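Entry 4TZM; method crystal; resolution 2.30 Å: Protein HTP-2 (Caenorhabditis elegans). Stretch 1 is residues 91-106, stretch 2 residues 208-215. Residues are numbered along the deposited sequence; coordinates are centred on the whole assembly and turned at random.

Stretch 1 (91-106) QLLRAAGDATKDGFLK
Stretch 2 (208-215) NFRIDGFD

How are the two backbones laid out against each other? Stretch 1 enters in mid-helix, and the helix carries on from Gln91 through at least Gly97; a kink follows, where Thr100 N and Lys101 N bond to Gly97 O (3.0 Å) and Asp98 O (3.2 Å) in place of the i-4 carbonyls. Gly103 then leaves helical angles at phi/psi 84/34, where a CB would jam against the preceding carbonyl, and a strand starts at Leu105. Stretch 2 is extended from Phe209 to Ile211 (psi 122 to 138°), makes a type II turn from Ile211 to Phe214, closed by Phe214 N to Ile211 O at 3.1 Å, and enters a strand. The chains run in opposite senses: Leu92 CA lies 5.9 Å from Gly213 CA, Ala95 CA 5.9 Å from Asp212 CA, and Phe104 CA 8.9 Å from Phe209 CA.

What apolar packing fills the space between them? Ile211 (chi1 m, chi2 t) points toward the helix, with CG2 3.6 Å from Ala95 CB and CD1 3.6 Å from Ala99 CB; the same CD1 lies 4.1 Å from Leu105 CD1. The small alanines let the backbones approach: Ala95 CB sits 3.3 Å from Asp212 O. Leu92 (m, t) starts sideways, but its end comes nearer, bringing CD2 to 3.9 Å from Gly213 O. Glycine suits that position, since an ideal CB would lie 2.7 Å from Leu92 CD2 and its phi/psi of 104/-13 alone calls for glycine.

How do the aromatic rings take part? Phe104 (chi1 -66°, chi2 -19°) turns its edge toward the face of Phe209 (chi1 174°, chi2 84°), with centroids 4.8 Å apart and planes at 72°. Phe104 CD2 is 3.4 Å from Phe209 CD2, while Ala99 CB meets the edge of the Phe209 ring, 4.2 Å from CZ. Phe214 (chi1 -65°, chi2 84°) is buried; its CE1 is 4.1 Å from Leu92 CD2 and approaches Leu92 O edge-on at 3.6 Å.

Do polar groups join the stretches directly? No hydrogen bond crosses, and the contact, burying 454 Å² in total, rests chiefly on packing. One water donates to Asp212 O at 2.6 Å and, weakly, to Gln91 O at 3.5 Å. Other polar links stay within a stretch: Thr100 OG1 (chi1 p) donates to Gly97 O at 2.8 Å, Arg94 NE forms a salt bridge with Asp98 OD1 at 3.4 Å, its hydrogen bond weak, and Arg210 NH1 donates to Phe214 O at 3.2 Å, spanning the turn.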

# COMPACT_ATOMS: atom_id res chain seq x y z
N GLN A 91 -10.59 -7.85 2.40
CA GLN A 91 -11.33 -7.83 1.15
C GLN A 91 -11.43 -6.42 0.58
O GLN A 91 -11.34 -6.23 -0.63
CB GLN A 91 -12.73 -8.44 1.34
CG GLN A 91 -12.71 -9.95 1.29
CD GLN A 91 -14.08 -10.55 1.04
OE1 GLN A 91 -15.02 -9.84 0.69
NE2 GLN A 91 -14.20 -11.86 1.22
N LEU A 92 -11.59 -5.44 1.46
CA LEU A 92 -11.46 -4.04 1.09
C LEU A 92 -10.15 -3.83 0.34
O LEU A 92 -10.13 -3.29 -0.77
CB LEU A 92 -11.49 -3.14 2.32
CG LEU A 92 -12.82 -2.98 3.05
CD1 LEU A 92 -12.61 -2.13 4.29
CD2 LEU A 92 -13.82 -2.33 2.12
N LEU A 93 -9.06 -4.29 0.94
CA LEU A 93 -7.73 -4.09 0.40
C LEU A 93 -7.55 -4.86 -0.91
O LEU A 93 -6.84 -4.40 -1.80
CB LEU A 93 -6.67 -4.51 1.41
CG LEU A 93 -6.76 -3.75 2.73
CD1 LEU A 93 -5.71 -4.25 3.72
CD2 LEU A 93 -6.61 -2.25 2.49
N ARG A 94 -8.19 -6.02 -1.02
CA ARG A 94 -8.08 -6.84 -2.21
C ARG A 94 -8.84 -6.20 -3.36
O ARG A 94 -8.39 -6.22 -4.51
CB ARG A 94 -8.61 -8.26 -1.96
CG ARG A 94 -8.61 -9.15 -3.19
CD ARG A 94 -7.19 -9.50 -3.62
NE ARG A 94 -7.16 -10.26 -4.87
CZ ARG A 94 -7.37 -11.57 -4.96
NH1 ARG A 94 -7.63 -12.28 -3.87
NH2 ARG A 94 -7.32 -12.17 -6.14
N ALA A 95 -10.00 -5.62 -3.05
CA ALA A 95 -10.80 -4.93 -4.05
C ALA A 95 -10.04 -3.75 -4.64
O ALA A 95 -10.05 -3.54 -5.85
CB ALA A 95 -12.12 -4.46 -3.45
N ALA A 96 -9.40 -2.97 -3.77
CA ALA A 96 -8.64 -1.81 -4.21
C ALA A 96 -7.44 -2.24 -5.04
O ALA A 96 -7.12 -1.64 -6.07
CB ALA A 96 -8.20 -0.98 -3.02
N GLY A 97 -6.77 -3.30 -4.58
CA GLY A 97 -5.69 -3.91 -5.32
C GLY A 97 -6.09 -4.44 -6.69
O GLY A 97 -5.33 -4.32 -7.65
N ASP A 98 -7.29 -5.02 -6.79
CA ASP A 98 -7.74 -5.56 -8.07
C ASP A 98 -7.92 -4.45 -9.09
O ASP A 98 -7.82 -4.68 -10.30
CB ASP A 98 -9.05 -6.33 -7.91
CG ASP A 98 -8.84 -7.73 -7.36
OD1 ASP A 98 -7.75 -8.30 -7.56
OD2 ASP A 98 -9.77 -8.27 -6.72
N ALA A 99 -8.16 -3.23 -8.61
CA ALA A 99 -8.34 -2.08 -9.48
C ALA A 99 -7.03 -1.62 -10.13
O ALA A 99 -7.06 -0.80 -11.05
CB ALA A 99 -8.98 -0.94 -8.71
N THR A 100 -5.89 -2.13 -9.68
CA THR A 100 -4.63 -1.77 -10.34
C THR A 100 -4.45 -2.59 -11.62
O THR A 100 -3.69 -2.20 -12.50
CB THR A 100 -3.38 -1.97 -9.44
OG1 THR A 100 -3.18 -3.36 -9.15
CG2 THR A 100 -3.51 -1.18 -8.14
N LYS A 101 -5.14 -3.72 -11.72
CA LYS A 101 -5.10 -4.52 -12.94
C LYS A 101 -5.79 -3.78 -14.07
O LYS A 101 -5.28 -3.71 -15.19
CB LYS A 101 -5.75 -5.88 -12.72
CG LYS A 101 -5.02 -6.73 -11.71
CD LYS A 101 -5.58 -8.12 -11.63
CE LYS A 101 -4.65 -9.00 -10.82
NZ LYS A 101 -5.28 -10.29 -10.45
N ASP A 102 -6.96 -3.23 -13.77
CA ASP A 102 -7.68 -2.41 -14.73
C ASP A 102 -6.95 -1.09 -14.97
O ASP A 102 -7.09 -0.47 -16.02
CB ASP A 102 -9.11 -2.14 -14.25
CG ASP A 102 -9.87 -3.42 -13.92
OD1 ASP A 102 -9.24 -4.40 -13.46
OD2 ASP A 102 -11.11 -3.44 -14.10
N GLY A 103 -6.17 -0.67 -13.97
CA GLY A 103 -5.45 0.59 -14.04
C GLY A 103 -6.29 1.78 -13.64
O GLY A 103 -6.11 2.88 -14.16
N PHE A 104 -7.20 1.57 -12.69
CA PHE A 104 -8.20 2.58 -12.35
C PHE A 104 -7.97 3.25 -11.00
O PHE A 104 -8.61 4.24 -10.67
CB PHE A 104 -9.60 1.97 -12.38
CG PHE A 104 -10.06 1.53 -13.74
CD1 PHE A 104 -9.45 2.03 -14.89
CD2 PHE A 104 -11.10 0.64 -13.88
CE1 PHE A 104 -9.87 1.63 -16.15
CE2 PHE A 104 -11.53 0.23 -15.14
CZ PHE A 104 -10.91 0.73 -16.27
N LEU A 105 -7.04 2.70 -10.21
CA LEU A 105 -6.79 3.21 -8.87
C LEU A 105 -5.64 4.22 -8.84
O LEU A 105 -4.51 3.89 -9.21
CB LEU A 105 -6.48 2.06 -7.91
CG LEU A 105 -6.28 2.49 -6.46
CD1 LEU A 105 -7.59 2.99 -5.88
CD2 LEU A 105 -5.70 1.36 -5.63
N LYS A 106 -5.94 5.44 -8.40
CA LYS A 106 -4.94 6.50 -8.31
C LYS A 106 -4.23 6.49 -6.95
O LYS A 106 -3.00 6.52 -6.88
CB LYS A 106 -5.59 7.87 -8.55
CG LYS A 106 -4.69 9.07 -8.29
CD LYS A 106 -3.56 9.19 -9.30
CE LYS A 106 -2.74 10.45 -9.07
NZ LYS A 106 -2.16 10.53 -7.70
N ASN A 208 -19.40 3.61 -14.43
CA ASN A 208 -20.10 2.42 -13.95
C ASN A 208 -19.19 1.47 -13.18
O ASN A 208 -19.66 0.58 -12.46
CB ASN A 208 -20.76 1.67 -15.12
CG ASN A 208 -19.74 1.07 -16.07
OD1 ASN A 208 -18.73 1.69 -16.39
ND2 ASN A 208 -20.01 -0.15 -16.53
N PHE A 209 -17.88 1.66 -13.32
CA PHE A 209 -16.92 0.86 -12.56
C PHE A 209 -16.80 1.37 -11.13
O PHE A 209 -16.48 2.54 -10.91
CB PHE A 209 -15.54 0.87 -13.23
CG PHE A 209 -14.47 0.17 -12.43
CD1 PHE A 209 -14.32 -1.20 -12.51
CD2 PHE A 209 -13.64 0.89 -11.58
CE1 PHE A 209 -13.34 -1.85 -11.77
CE2 PHE A 209 -12.66 0.24 -10.83
CZ PHE A 209 -12.51 -1.13 -10.93
N ARG A 210 -17.07 0.51 -10.17
CA ARG A 210 -16.95 0.88 -8.77
C ARG A 210 -16.23 -0.21 -8.00
O ARG A 210 -16.47 -1.40 -8.21
CB ARG A 210 -18.32 1.15 -8.15
CG ARG A 210 -18.26 1.64 -6.71
CD ARG A 210 -19.65 1.82 -6.12
NE ARG A 210 -20.39 0.56 -6.06
CZ ARG A 210 -20.32 -0.30 -5.05
NH1 ARG A 210 -19.55 -0.04 -4.00
NH2 ARG A 210 -21.03 -1.42 -5.08
N ILE A 211 -15.32 0.19 -7.12
CA ILE A 211 -14.59 -0.78 -6.33
C ILE A 211 -15.48 -1.30 -5.20
O ILE A 211 -16.12 -0.53 -4.49
CB ILE A 211 -13.28 -0.17 -5.79
CG1 ILE A 211 -12.40 0.24 -6.98
CG2 ILE A 211 -12.55 -1.16 -4.90
CD1 ILE A 211 -11.19 1.06 -6.61
N ASP A 212 -15.54 -2.63 -5.08
CA ASP A 212 -16.41 -3.27 -4.11
C ASP A 212 -16.01 -2.89 -2.69
O ASP A 212 -14.86 -3.06 -2.29
CB ASP A 212 -16.39 -4.79 -4.28
CG ASP A 212 -17.61 -5.46 -3.64
OD1 ASP A 212 -18.68 -4.82 -3.56
OD2 ASP A 212 -17.50 -6.64 -3.23
N GLY A 213 -16.97 -2.37 -1.92
CA GLY A 213 -16.73 -2.00 -0.54
C GLY A 213 -16.58 -0.51 -0.37
O GLY A 213 -16.61 -0.00 0.75
N PHE A 214 -16.43 0.20 -1.48
CA PHE A 214 -16.23 1.64 -1.45
C PHE A 214 -17.39 2.38 -2.12
O PHE A 214 -17.52 2.35 -3.35
CB PHE A 214 -14.91 2.02 -2.13
CG PHE A 214 -13.68 1.50 -1.43
CD1 PHE A 214 -13.22 0.21 -1.65
CD2 PHE A 214 -12.97 2.31 -0.55
CE1 PHE A 214 -12.09 -0.26 -1.01
CE2 PHE A 214 -11.84 1.85 0.09
CZ PHE A 214 -11.39 0.56 -0.14
N ASP A 215 -18.23 3.02 -1.32
CA ASP A 215 -19.30 3.86 -1.83
C ASP A 215 -18.72 5.14 -2.40
O ASP A 215 -17.76 5.69 -1.84
CB ASP A 215 -20.32 4.18 -0.73
CG ASP A 215 -20.70 2.96 0.08
OD1 ASP A 215 -20.79 1.86 -0.51
OD2 ASP A 215 -20.89 3.09 1.31
O HOH W 1 -14.63 -5.15 -0.79